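Local coordinates for putative glutathione S-transferase (Sinorhizobium meliloti, PDB 4MDC), which probably conjugates glutathione to electrophilic substrates, as a homodimeric member of the glutathione S-transferase family, at residues T25-P30 with L72-D77; S35-L40 with D193-A198; E54-N59 with R140-Q145; M31-R36 with I200-Y205. All blocks are in the same frame, centred on the assembly; numbering follows the deposited sequence.

Contact 1: residues T25-P30 with L72-D77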
loop_
_atom_site.group_PDB
_atom_site.type_symbol
_atom_site.label_atom_id
_atom_site.label_comp_id
_atom_site.label_asym_id
_atom_site.label_seq_id
_atom_site.Cartn_x
_atom_site.Cartn_y
_atom_site.Cartn_z
ATOM N N THR B 25 -0.748 -2.286 22.394
ATOM C CA THR B 25 -2.147 -2.232 22.010
ATOM C C THR B 25 -2.231 -2.295 20.517
ATOM O O THR B 25 -1.447 -1.607 19.809
ATOM C CB THR B 25 -2.793 -0.922 22.532
ATOM O OG1 THR B 25 -2.688 -0.915 23.969
ATOM C CG2 THR B 25 -4.273 -0.802 22.173
ATOM N N LEU B 26 -3.182 -3.063 20.014
ATOM C CA LEU B 26 -3.525 -3.063 18.616
ATOM C C LEU B 26 -4.970 -2.577 18.396
ATOM O O LEU B 26 -5.881 -3.214 18.845
ATOM C CB LEU B 26 -3.331 -4.441 18.012
ATOM C CG LEU B 26 -3.538 -4.501 16.502
ATOM C CD1 LEU B 26 -2.273 -3.957 15.827
ATOM C CD2 LEU B 26 -3.770 -5.933 16.011
ATOM N N TYR B 27 -5.131 -1.441 17.738
ATOM C CA TYR B 27 -6.414 -0.926 17.302
ATOM C C TYR B 27 -6.757 -1.651 16.024
ATOM O O TYR B 27 -5.975 -1.658 15.099
ATOM C CB TYR B 27 -6.336 0.615 17.078
ATOM C CG TYR B 27 -6.042 1.328 18.386
ATOM C CD1 TYR B 27 -4.776 1.519 18.830
ATOM C CD2 TYR B 27 -7.088 1.696 19.234
ATOM C CE1 TYR B 27 -4.513 2.117 20.045
ATOM C CE2 TYR B 27 -6.830 2.330 20.428
ATOM C CZ TYR B 27 -5.555 2.499 20.845
ATOM O OH TYR B 27 -5.285 3.107 22.036
ATOM N N HIS B 28 -7.912 -2.281 15.977
ATOM C CA HIS B 28 -8.206 -3.206 14.897
ATOM C C HIS B 28 -9.721 -3.317 14.702
ATOM O O HIS B 28 -10.500 -2.797 15.490
ATOM C CB HIS B 28 -7.656 -4.580 15.263
ATOM C CG HIS B 28 -8.533 -5.322 16.214
ATOM N ND1 HIS B 28 -9.283 -6.406 15.831
ATOM C CD2 HIS B 28 -8.897 -5.050 17.496
ATOM C CE1 HIS B 28 -10.014 -6.819 16.844
ATOM N NE2 HIS B 28 -9.805 -6.008 17.868
ATOM N N HIS B 29 -10.105 -4.024 13.656
ATOM C CA HIS B 29 -11.460 -4.486 13.465
ATOM C C HIS B 29 -11.428 -5.941 12.995
ATOM O O HIS B 29 -10.638 -6.334 12.155
ATOM C CB HIS B 29 -12.244 -3.622 12.450
ATOM C CG HIS B 29 -13.734 -3.874 12.507
ATOM N ND1 HIS B 29 -14.336 -4.942 11.871
ATOM C CD2 HIS B 29 -14.723 -3.244 13.179
ATOM C CE1 HIS B 29 -15.642 -4.951 12.139
ATOM N NE2 HIS B 29 -15.902 -3.925 12.925
ATOM N N PRO B 30 -12.358 -6.761 13.489
ATOM C CA PRO B 30 -12.344 -8.156 13.118
ATOM C C PRO B 30 -12.449 -8.402 11.603
ATOM O O PRO B 30 -11.981 -9.433 11.133
ATOM C CB PRO B 30 -13.618 -8.692 13.826
ATOM C CG PRO B 30 -13.806 -7.779 14.973
ATOM C CD PRO B 30 -13.261 -6.457 14.623
ATOM N N LEU B 72 -6.572 0.954 9.464
ATOM C CA LEU B 72 -6.331 -0.087 10.459
ATOM C C LEU B 72 -5.347 -1.160 9.944
ATOM O O LEU B 72 -5.271 -1.417 8.761
ATOM C CB LEU B 72 -7.661 -0.758 10.854
ATOM C CG LEU B 72 -8.656 0.133 11.576
ATOM C CD1 LEU B 72 -9.982 -0.609 11.657
ATOM C CD2 LEU B 72 -8.168 0.503 12.958
ATOM N N PRO B 73 -4.643 -1.837 10.830
ATOM C CA PRO B 73 -4.653 -1.619 12.233
ATOM C C PRO B 73 -3.646 -0.534 12.627
ATOM O O PRO B 73 -2.916 -0.046 11.779
ATOM C CB PRO B 73 -4.194 -2.942 12.770
ATOM C CG PRO B 73 -3.257 -3.460 11.777
ATOM C CD PRO B 73 -3.763 -2.972 10.475
ATOM N N VAL B 74 -3.644 -0.183 13.905
ATOM C CA VAL B 74 -2.628 0.718 14.437
ATOM C C VAL B 74 -2.014 0.020 15.646
ATOM O O VAL B 74 -2.745 -0.387 16.552
ATOM C CB VAL B 74 -3.217 2.061 14.870
ATOM C CG1 VAL B 74 -2.155 2.947 15.485
ATOM C CG2 VAL B 74 -3.870 2.743 13.677
ATOM N N TYR B 75 -0.676 -0.043 15.684
ATOM C CA TYR B 75 0.024 -0.743 16.760
ATOM C C TYR B 75 0.744 0.289 17.599
ATOM O O TYR B 75 1.464 1.111 17.074
ATOM C CB TYR B 75 1.028 -1.709 16.171
ATOM C CG TYR B 75 1.823 -2.569 17.084
ATOM C CD1 TYR B 75 1.287 -3.684 17.708
ATOM C CD2 TYR B 75 3.146 -2.295 17.332
ATOM C CE1 TYR B 75 2.055 -4.485 18.544
ATOM C CE2 TYR B 75 3.900 -3.099 18.157
ATOM C CZ TYR B 75 3.368 -4.190 18.730
ATOM O OH TYR B 75 4.151 -4.976 19.569
ATOM N N VAL B 76 0.511 0.262 18.900
ATOM C CA VAL B 76 1.163 1.201 19.779
ATOM C C VAL B 76 1.810 0.425 20.881
ATOM O O VAL B 76 1.139 -0.067 21.806
ATOM C CB VAL B 76 0.213 2.230 20.398
ATOM C CG1 VAL B 76 1.024 3.283 21.157
ATOM C CG2 VAL B 76 -0.623 2.904 19.335
ATOM N N ASP B 77 3.116 0.295 20.819
ATOM C CA ASP B 77 3.841 -0.341 21.884
ATOM C C ASP B 77 4.218 0.685 22.922
ATOM O O ASP B 77 3.807 1.859 22.856
ATOM C CB ASP B 77 4.944 -1.307 21.436
ATOM C CG ASP B 77 6.147 -0.628 20.820
ATOM O OD1 ASP B 77 6.353 0.548 21.066
ATOM O OD2 ASP B 77 6.909 -1.318 20.128
#
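CD1 of Leu26 fills the hollow between Pro73 and Tyr75, 3.8 Å from CB of Pro73 and 4.0 Å from CB of Tyr75. CG is anti to the backbone N (chi1 -174°), which swings the branch toward Pro73 and Tyr75. Cut back to alanine, Leu26 would probably leave a gap beside Pro73 and Tyr75 and lose its touch with Val38 and Arg39 of helix 33-44. Two backbone hydrogen bonds join Thr25 to Val76 and two more join Tyr27 to Val74, with Leu26 and Tyr75 as the non-hydrogen-bonded pair between them. This is the antiparallel centre of the thioredoxin-like N-terminal domain, where a cis-proline, Pro73, comes just before strand 74-76. Its CB lies 3.2 Å from Tyr27 O. Thr25, Tyr27, Val74 and Val76 share the other face of the sheet. There CB of Tyr27 sits 4.1 Å from CB of Val74. CG of Tyr27 is anti to the carbonyl carbon (chi1 -64°), and the ring turns its edge to Val74 O and to CG2 of Val76. CE1 meets that methyl at 4.0 Å. Leu72 closes the other end of the contact. Its CD1 packs 3.9 Å from CB of His29, while CD2 lies against the backbone of Tyr27, 3.8 Å from Tyr27 O.

Contact 2: residues S35-L40 with D193-A198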
loop_
_atom_site.group_PDB
_atom_site.type_symbol
_atom_site.label_atom_id
_atom_site.label_comp_id
_atom_site.label_asym_id
_atom_site.label_seq_id
_atom_site.Cartn_x
_atom_site.Cartn_y
_atom_site.Cartn_z
ATOM N N SER B 35 -5.741 -6.087 9.790
ATOM C CA SER B 35 -5.733 -6.269 11.190
ATOM C C SER B 35 -5.467 -7.728 11.557
ATOM O O SER B 35 -4.716 -8.017 12.478
ATOM C CB SER B 35 -7.103 -5.843 11.820
ATOM O OG SER B 35 -7.396 -4.441 11.716
ATOM N N ARG B 36 -6.173 -8.653 10.904
ATOM C CA ARG B 36 -5.984 -10.055 11.154
ATOM C C ARG B 36 -4.583 -10.515 10.813
ATOM O O ARG B 36 -4.035 -11.354 11.505
ATOM C CB ARG B 36 -7.043 -10.889 10.414
ATOM C CG ARG B 36 -8.431 -10.747 11.008
ATOM C CD ARG B 36 -9.384 -11.702 10.374
ATOM N NE ARG B 36 -10.616 -11.779 11.191
ATOM C CZ ARG B 36 -11.398 -12.822 11.246
ATOM N NH1 ARG B 36 -11.200 -13.908 10.530
ATOM N NH2 ARG B 36 -12.444 -12.790 12.098
ATOM N N PHE B 37 -4.025 -9.939 9.771
ATOM C CA PHE B 37 -2.672 -10.265 9.361
ATOM C C PHE B 37 -1.673 -9.926 10.483
ATOM O O PHE B 37 -0.811 -10.756 10.809
ATOM C CB PHE B 37 -2.364 -9.469 8.105
ATOM C CG PHE B 37 -0.912 -9.406 7.711
ATOM C CD1 PHE B 37 -0.224 -10.533 7.233
ATOM C CD2 PHE B 37 -0.245 -8.225 7.783
ATOM C CE1 PHE B 37 1.099 -10.436 6.811
ATOM C CE2 PHE B 37 1.080 -8.126 7.345
ATOM C CZ PHE B 37 1.763 -9.238 6.863
ATOM N N VAL B 38 -1.787 -8.733 11.025
ATOM C CA VAL B 38 -0.951 -8.333 12.150
ATOM C C VAL B 38 -1.149 -9.186 13.382
ATOM O O VAL B 38 -0.211 -9.614 14.015
ATOM C CB VAL B 38 -1.132 -6.843 12.455
ATOM C CG1 VAL B 38 -0.381 -6.456 13.714
ATOM C CG2 VAL B 38 -0.556 -6.048 11.283
ATOM N N ARG B 39 -2.399 -9.497 13.699
ATOM C CA ARG B 39 -2.648 -10.393 14.792
ATOM C C ARG B 39 -1.947 -11.739 14.635
ATOM O O ARG B 39 -1.453 -12.316 15.620
ATOM C CB ARG B 39 -4.152 -10.595 15.004
ATOM C CG ARG B 39 -4.823 -9.387 15.628
ATOM C CD ARG B 39 -6.332 -9.466 15.472
ATOM N NE ARG B 39 -6.917 -10.511 16.293
ATOM C CZ ARG B 39 -8.203 -10.851 16.242
ATOM N NH1 ARG B 39 -9.020 -10.297 15.337
ATOM N NH2 ARG B 39 -8.662 -11.807 17.064
ATOM N N LEU B 40 -1.984 -12.289 13.424
ATOM C CA LEU B 40 -1.359 -13.546 13.155
ATOM C C LEU B 40 0.132 -13.491 13.360
ATOM O O LEU B 40 0.715 -14.442 13.943
ATOM C CB LEU B 40 -1.688 -14.052 11.747
ATOM C CG LEU B 40 -3.123 -14.504 11.475
ATOM C CD1 LEU B 40 -3.337 -14.731 9.978
ATOM C CD2 LEU B 40 -3.447 -15.766 12.254
ATOM N N ASP B 193 1.574 -16.034 3.115
ATOM C CA ASP B 193 0.534 -17.007 3.577
ATOM C C ASP B 193 -0.389 -16.375 4.601
ATOM O O ASP B 193 -1.651 -16.506 4.546
ATOM C CB ASP B 193 1.183 -18.256 4.179
ATOM C CG ASP B 193 2.073 -18.970 3.225
ATOM O OD1 ASP B 193 1.578 -19.753 2.383
ATOM O OD2 ASP B 193 3.316 -18.686 3.311
ATOM N N LEU B 194 0.180 -15.648 5.563
ATOM C CA LEU B 194 -0.609 -15.011 6.615
ATOM C C LEU B 194 -1.519 -13.949 6.058
ATOM O O LEU B 194 -2.680 -13.766 6.465
ATOM C CB LEU B 194 0.225 -14.467 7.762
ATOM C CG LEU B 194 1.160 -15.428 8.471
ATOM C CD1 LEU B 194 1.840 -14.766 9.641
ATOM C CD2 LEU B 194 0.454 -16.682 8.909
ATOM N N ALA B 195 -1.045 -13.154 5.128
ATOM C CA ALA B 195 -1.885 -12.114 4.520
ATOM C C ALA B 195 -3.058 -12.692 3.718
ATOM O O ALA B 195 -4.175 -12.184 3.820
ATOM C CB ALA B 195 -1.019 -11.273 3.586
ATOM N N ALA B 196 -2.783 -13.725 2.934
ATOM C CA ALA B 196 -3.837 -14.364 2.161
ATOM C C ALA B 196 -4.865 -14.971 3.114
ATOM O O ALA B 196 -6.047 -14.804 2.948
ATOM C CB ALA B 196 -3.263 -15.447 1.267
ATOM N N ALA B 197 -4.369 -15.645 4.122
ATOM C CA ALA B 197 -5.266 -16.339 5.043
ATOM C C ALA B 197 -6.129 -15.350 5.776
ATOM O O ALA B 197 -7.277 -15.617 6.091
ATOM C CB ALA B 197 -4.489 -17.191 6.008
ATOM N N ALA B 198 -5.534 -14.225 6.117
ATOM C CA ALA B 198 -6.295 -13.196 6.790
ATOM C C ALA B 198 -7.456 -12.672 5.928
ATOM O O ALA B 198 -8.546 -12.555 6.389
ATOM C CB ALA B 198 -5.391 -12.064 7.191
#
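Segments 35-40 and 193-198 are helical and cross at a steep angle, 134° between their N-to-C directions. Their axes approach to 8.3 Å. The backbones come nearest at Phe37 and Ala195, with CA atoms 5.2 Å apart. The small side chains of Ala195 and Ala198 are consistent with so close an approach. CB of Ala198 points at the other helix and sits 3.6 Å from Phe37 N. It also touches CB of Arg36 at 3.8 Å. With chi1 at 166°, CG of Phe37 points away from the backbone N, and the CD1 side of the ring lies against the backbone of Leu194 and Ala195. CD1 is 3.5 Å from Ala195 N, and CB of Ala195 meets the same side of the ring. Leu40 and Leu194 fill the next space along the helices: CB of Leu40 meets CD1 of Leu194 at 4.2 Å, while CD1 of Leu40 reaches Leu194 O at 3.7 Å. The contact joins the first helix of the N-terminal domain to helix 191-205 of the all-helical C-terminal domain. Thr121 and Leu125 of helix 111-145 also touch Phe37, and the guanidinium of Arg36 leads off to Ser201. No hydrogen bond links the two segments, so this part of the domain interface rests on the fit of buried apolar groups.

Contact 3: residues E54-N59 with R140-Q145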
loop_
_atom_site.group_PDB
_atom_site.type_symbol
_atom_site.label_atom_id
_atom_site.label_comp_id
_atom_site.label_asym_id
_atom_site.label_seq_id
_atom_site.Cartn_x
_atom_site.Cartn_y
_atom_site.Cartn_z
ATOM N N GLU B 54 -12.005 -0.799 16.798
ATOM C CA GLU B 54 -12.343 0.547 16.267
ATOM C C GLU B 54 -13.225 0.401 15.030
ATOM O O GLU B 54 -13.025 -0.521 14.273
ATOM C CB GLU B 54 -11.072 1.290 15.905
ATOM C CG GLU B 54 -10.332 1.835 17.123
ATOM C CD GLU B 54 -11.110 2.923 17.888
ATOM O OE1 GLU B 54 -11.916 3.653 17.272
ATOM O OE2 GLU B 54 -10.905 3.039 19.112
ATOM N N GLN B 55 -14.117 1.320 14.742
ATOM C CA GLN B 55 -14.936 1.180 13.510
ATOM C C GLN B 55 -14.222 1.913 12.324
ATOM O O GLN B 55 -14.057 3.121 12.386
ATOM C CB GLN B 55 -16.329 1.713 13.819
ATOM C CG GLN B 55 -17.000 0.973 15.015
ATOM C CD GLN B 55 -16.965 -0.584 14.894
ATOM O OE1 GLN B 55 -17.331 -1.133 13.847
ATOM N NE2 GLN B 55 -16.515 -1.298 15.963
ATOM N N PRO B 56 -13.775 1.176 11.260
ATOM C CA PRO B 56 -12.998 1.807 10.144
ATOM C C PRO B 56 -13.749 2.986 9.484
ATOM O O PRO B 56 -13.116 3.954 9.046
ATOM C CB PRO B 56 -12.817 0.657 9.110
ATOM C CG PRO B 56 -12.975 -0.582 9.901
ATOM C CD PRO B 56 -13.973 -0.264 11.006
ATOM N N TRP B 57 -15.087 2.897 9.473
ATOM C CA TRP B 57 -15.975 3.966 8.979
ATOM C C TRP B 57 -16.292 5.162 9.908
ATOM O O TRP B 57 -16.793 6.178 9.433
ATOM C CB TRP B 57 -17.314 3.337 8.571
ATOM C CG TRP B 57 -17.987 2.592 9.731
ATOM C CD1 TRP B 57 -17.823 1.257 10.087
ATOM C CD2 TRP B 57 -18.861 3.150 10.692
ATOM N NE1 TRP B 57 -18.567 0.970 11.207
ATOM C CE2 TRP B 57 -19.214 2.114 11.598
ATOM C CE3 TRP B 57 -19.393 4.419 10.882
ATOM C CZ2 TRP B 57 -20.065 2.321 12.676
ATOM C CZ3 TRP B 57 -20.243 4.626 11.972
ATOM C CH2 TRP B 57 -20.573 3.572 12.848
ATOM N N GLU B 58 -16.105 5.045 11.215
ATOM C CA GLU B 58 -16.763 6.017 12.151
ATOM C C GLU B 58 -16.171 7.419 12.287
ATOM O O GLU B 58 -16.831 8.331 12.816
ATOM C CB GLU B 58 -16.807 5.440 13.571
ATOM C CG GLU B 58 -17.583 6.260 14.611
ATOM C CD GLU B 58 -17.740 5.550 15.951
ATOM O OE1 GLU B 58 -17.138 4.479 16.168
ATOM O OE2 GLU B 58 -18.464 6.070 16.815
ATOM N N ASN B 59 -14.915 7.566 11.904
ATOM C CA ASN B 59 -14.231 8.870 12.015
ATOM C C ASN B 59 -14.254 9.521 13.395
ATOM O O ASN B 59 -14.575 10.693 13.540
ATOM C CB ASN B 59 -14.827 9.873 11.018
ATOM C CG ASN B 59 -14.788 9.382 9.595
ATOM O OD1 ASN B 59 -15.775 9.545 8.877
ATOM N ND2 ASN B 59 -13.665 8.782 9.168
ATOM N N ARG B 140 -21.937 -5.105 3.580
ATOM C CA ARG B 140 -22.520 -6.147 4.445
ATOM C C ARG B 140 -22.390 -5.952 5.935
ATOM O O ARG B 140 -23.194 -6.462 6.698
ATOM C CB ARG B 140 -21.939 -7.495 4.058
ATOM C CG ARG B 140 -22.338 -7.791 2.640
ATOM C CD ARG B 140 -22.401 -9.260 2.316
ATOM N NE ARG B 140 -23.226 -9.975 3.297
ATOM C CZ ARG B 140 -23.045 -11.242 3.677
ATOM N NH1 ARG B 140 -22.139 -11.999 3.103
ATOM N NH2 ARG B 140 -23.810 -11.762 4.623
ATOM N N ILE B 141 -21.356 -5.287 6.382
ATOM C CA ILE B 141 -21.101 -5.144 7.821
ATOM C C ILE B 141 -21.498 -3.665 8.145
ATOM O O ILE B 141 -22.510 -3.341 8.834
ATOM C CB ILE B 141 -19.611 -5.528 8.170
ATOM C CG1 ILE B 141 -19.267 -7.010 7.808
ATOM C CG2 ILE B 141 -19.263 -5.277 9.639
ATOM C CD1 ILE B 141 -20.015 -8.029 8.605
ATOM N N PHE B 142 -20.710 -2.758 7.593
ATOM C CA PHE B 142 -20.671 -1.400 8.130
ATOM C C PHE B 142 -21.937 -0.580 7.870
ATOM O O PHE B 142 -22.378 0.180 8.749
ATOM C CB PHE B 142 -19.435 -0.650 7.655
ATOM C CG PHE B 142 -18.121 -1.277 8.032
ATOM C CD1 PHE B 142 -17.995 -2.161 9.096
ATOM C CD2 PHE B 142 -16.974 -0.917 7.336
ATOM C CE1 PHE B 142 -16.756 -2.713 9.399
ATOM C CE2 PHE B 142 -15.735 -1.448 7.645
ATOM C CZ PHE B 142 -15.627 -2.361 8.684
ATOM N N LYS B 143 -22.532 -0.733 6.694
ATOM C CA LYS B 143 -23.784 -0.021 6.350
ATOM C C LYS B 143 -25.017 -0.432 7.175
ATOM O O LYS B 143 -26.056 0.267 7.156
ATOM C CB LYS B 143 -24.126 -0.238 4.871
ATOM C CG LYS B 143 -23.414 0.681 3.864
ATOM C CD LYS B 143 -24.378 1.675 3.263
ATOM C CE LYS B 143 -23.856 2.266 1.959
ATOM N NZ LYS B 143 -24.504 1.569 0.822
ATOM N N LEU B 144 -24.918 -1.569 7.861
ATOM C CA LEU B 144 -25.953 -1.996 8.818
ATOM C C LEU B 144 -25.747 -1.310 10.151
ATOM O O LEU B 144 -26.687 -0.824 10.771
ATOM C CB LEU B 144 -25.897 -3.511 9.067
ATOM C CG LEU B 144 -26.666 -4.469 8.151
ATOM C CD1 LEU B 144 -26.583 -5.867 8.756
ATOM C CD2 LEU B 144 -28.117 -4.044 7.954
ATOM N N GLN B 145 -24.502 -1.299 10.594
ATOM C CA GLN B 145 -24.142 -0.727 11.870
ATOM C C GLN B 145 -24.245 0.822 11.869
ATOM O O GLN B 145 -24.454 1.424 12.903
ATOM C CB GLN B 145 -22.745 -1.226 12.276
ATOM C CG GLN B 145 -22.670 -2.751 12.393
ATOM C CD GLN B 145 -21.273 -3.303 12.670
ATOM O OE1 GLN B 145 -20.269 -2.584 12.604
ATOM N NE2 GLN B 145 -21.200 -4.604 12.989
#
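Gln55 meets Gln145 at the edge of this contact. Their OE1 atoms lie 3.5 Å apart and the amide planes differ by 65°. The NE2 ends have other partners: that of Gln55 bonds to Glu53, and that of Gln145 weakly to Arg239 O. Pro56 comes next and turns its ring toward the end of Phe142. CG of Pro56 is 3.4 Å from CZ of Phe142. Trp57 follows, within the type I turn from Gln55 to Glu58. Its CG takes the crowded position between backbone N and carbonyl carbon (chi1 58°), which brings CD1 over one face of Phe142, 3.3 Å from CG of that ring. The five-membered ring and the phenyl ring are oblique, with planes at 47° and centroids 4.8 Å apart. CB of Gln55 and of Glu58 cover one face of the indole. A serine in place of Phe142 would probably leave Pro56 and Trp57 without their main partner here, and His29 without its edge-to-face ring. The contact joins the loop after strand 50-53 to the end of the long helix 111-145, bridging the two domains at the surface. Without a hydrogen bond across it, this bridge depends on ring and apolar packing, and both glutamine NE2 groups bond outside it.

Contact 4: residues M31-R36 with I200-Y205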
loop_
_atom_site.group_PDB
_atom_site.type_symbol
_atom_site.label_atom_id
_atom_site.label_comp_id
_atom_site.label_asym_id
_atom_site.label_seq_id
_atom_site.Cartn_x
_atom_site.Cartn_y
_atom_site.Cartn_z
HETATM N N MSE B 31 -13.156 -7.514 10.877
HETATM C CA MSE B 31 -13.465 -7.681 9.472
HETATM C C MSE B 31 -12.451 -6.940 8.594
HETATM O O MSE B 31 -12.689 -6.732 7.408
HETATM C CB MSE B 31 -14.879 -7.306 9.100
HETATM C CG MSE B 31 -15.869 -8.234 9.859
HETATM SE SE MSE B 31 -15.965 -10.004 8.986
HETATM C CE MSE B 31 -14.763 -11.107 10.117
ATOM N N SER B 32 -11.345 -6.557 9.214
ATOM C CA SER B 32 -10.184 -5.979 8.529
ATOM C C SER B 32 -9.090 -7.040 8.261
ATOM O O SER B 32 -8.439 -7.512 9.222
ATOM C CB SER B 32 -9.632 -4.828 9.353
ATOM O OG SER B 32 -8.270 -4.472 9.048
ATOM N N PRO B 33 -8.836 -7.388 6.980
ATOM C CA PRO B 33 -7.781 -8.353 6.718
ATOM C C PRO B 33 -6.376 -7.886 7.205
ATOM O O PRO B 33 -5.625 -8.687 7.767
ATOM C CB PRO B 33 -7.805 -8.470 5.198
ATOM C CG PRO B 33 -9.267 -8.323 4.903
ATOM C CD PRO B 33 -9.643 -7.147 5.767
ATOM N N ALA B 34 -6.091 -6.622 7.066
ATOM C CA ALA B 34 -4.807 -6.080 7.498
ATOM C C ALA B 34 -4.649 -6.261 9.036
ATOM O O ALA B 34 -3.569 -6.567 9.521
ATOM C CB ALA B 34 -4.645 -4.610 7.074
ATOM N N SER B 35 -5.741 -6.087 9.790
ATOM C CA SER B 35 -5.733 -6.269 11.190
ATOM C C SER B 35 -5.467 -7.728 11.557
ATOM O O SER B 35 -4.716 -8.017 12.478
ATOM C CB SER B 35 -7.103 -5.843 11.820
ATOM O OG SER B 35 -7.396 -4.441 11.716
ATOM N N ARG B 36 -6.173 -8.653 10.904
ATOM C CA ARG B 36 -5.984 -10.055 11.154
ATOM C C ARG B 36 -4.583 -10.515 10.813
ATOM O O ARG B 36 -4.035 -11.354 11.505
ATOM C CB ARG B 36 -7.043 -10.889 10.414
ATOM C CG ARG B 36 -8.431 -10.747 11.008
ATOM C CD ARG B 36 -9.384 -11.702 10.374
ATOM N NE ARG B 36 -10.616 -11.779 11.191
ATOM C CZ ARG B 36 -11.398 -12.822 11.246
ATOM N NH1 ARG B 36 -11.200 -13.908 10.530
ATOM N NH2 ARG B 36 -12.444 -12.790 12.098
ATOM N N ILE B 200 -8.782 -14.216 3.228
ATOM C CA ILE B 200 -9.739 -15.297 3.013
ATOM C C ILE B 200 -10.634 -15.516 4.232
ATOM O O ILE B 200 -11.831 -15.810 4.047
ATOM C CB ILE B 200 -9.009 -16.639 2.721
ATOM C CG1 ILE B 200 -8.385 -16.584 1.343
ATOM C CG2 ILE B 200 -9.909 -17.841 2.864
ATOM C CD1 ILE B 200 -9.235 -16.180 0.232
ATOM N N SER B 201 -10.084 -15.392 5.432
ATOM C CA SER B 201 -10.867 -15.661 6.654
ATOM C C SER B 201 -12.016 -14.692 6.808
ATOM O O SER B 201 -13.128 -15.057 7.317
ATOM C CB SER B 201 -9.989 -15.676 7.911
ATOM O OG SER B 201 -9.578 -14.377 8.311
ATOM N N VAL B 202 -11.831 -13.453 6.352
ATOM C CA VAL B 202 -12.914 -12.439 6.414
ATOM C C VAL B 202 -14.051 -12.811 5.433
ATOM O O VAL B 202 -15.254 -12.784 5.784
ATOM C CB VAL B 202 -12.357 -11.037 6.140
ATOM C CG1 VAL B 202 -13.432 -9.997 5.932
ATOM C CG2 VAL B 202 -11.429 -10.601 7.281
ATOM N N LEU B 203 -13.654 -13.079 4.185
ATOM C CA LEU B 203 -14.596 -13.480 3.174
ATOM C C LEU B 203 -15.317 -14.762 3.590
ATOM O O LEU B 203 -16.518 -14.892 3.334
ATOM C CB LEU B 203 -13.926 -13.620 1.818
ATOM C CG LEU B 203 -13.422 -12.252 1.327
ATOM C CD1 LEU B 203 -12.531 -12.416 0.095
ATOM C CD2 LEU B 203 -14.563 -11.332 1.010
ATOM N N ASP B 204 -14.575 -15.702 4.194
ATOM C CA ASP B 204 -15.166 -16.986 4.577
ATOM C C ASP B 204 -16.120 -16.810 5.711
ATOM O O ASP B 204 -17.208 -17.446 5.698
ATOM C CB ASP B 204 -14.078 -17.998 4.920
ATOM C CG ASP B 204 -14.603 -19.454 4.920
ATOM O OD1 ASP B 204 -15.326 -19.848 3.981
ATOM O OD2 ASP B 204 -14.272 -20.133 5.917
ATOM N N TYR B 205 -15.821 -15.944 6.673
ATOM C CA TYR B 205 -16.782 -15.612 7.765
ATOM C C TYR B 205 -18.129 -15.212 7.153
ATOM O O TYR B 205 -19.233 -15.620 7.608
ATOM C CB TYR B 205 -16.268 -14.425 8.553
ATOM C CG TYR B 205 -17.078 -14.092 9.782
ATOM C CD1 TYR B 205 -18.279 -13.401 9.697
ATOM C CD2 TYR B 205 -16.607 -14.456 11.054
ATOM C CE1 TYR B 205 -18.989 -13.076 10.872
ATOM C CE2 TYR B 205 -17.320 -14.171 12.213
ATOM C CZ TYR B 205 -18.523 -13.506 12.102
ATOM O OH TYR B 205 -19.213 -13.197 13.245
#
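Val202 is wedged between Met31, Pro33 and Arg36, and this is the tight part of the contact. Its CG1 lies 3.7 Å from Met31 O and also touches the selenium. Its CG2 meets CG of Pro33 at 3.9 Å and the CD of Arg36. CG1 stands anti to the backbone N (chi1 169°), which splays the two methyls toward these different partners. Met31, a selenomethionine, bends at chi2 and chi3 and carries its end to Tyr205. The CE methyl sits over one face of the ring, 4.1 Å from the centroid, in a CH-pi contact. The selenium lies oblique to the ring, in a Met-aromatic contact. The ring hydroxyl is held by Val241 O and Val238 N. Here the start of helix 33-44 docks on the end of helix 191-205, across the interface of the two GST domains. Arg36 adds a polar grip: NH1 gives Ser201 OG a hydrogen bond of 2.8 Å, with the oxygen close to the guanidinium plane. Ser201 OG is also hydrogen-bonded to Ala198 O. NH1 of Arg36 also reaches Tyr247 OH, and NH2 forms a salt bridge with Glu236, so several partners fix the buried group. The looser side is at Ser32, partly exposed and barely touching the other segment. It occupies the N-cap position, and its OG shares a hydrogen bond of 2.8 Å with Ser35 OG.

In the fold
From the N terminus, strand 25-28 pairs with strand 74-76 in contact 1, closing a loop within the N-terminal domain. Helix 33-44 begins inside that loop and leaves it through contacts 4 and 2, which both run to helix 191-205. These two start from overlapping residues, share Ser35 and Arg36, and close the longest loops. Contact 3 leaves the loop after strand 50-53 for the end of helix 111-145, and lies wholly within the spans of contacts 2 and 4. All three cross contact 1 along the chain. Contact 1 joins the two central strands of the sheet, while the other three tie its domain to the helical one. Contacts 2 and 3 do not touch, their nearest atoms being about 7 Å apart.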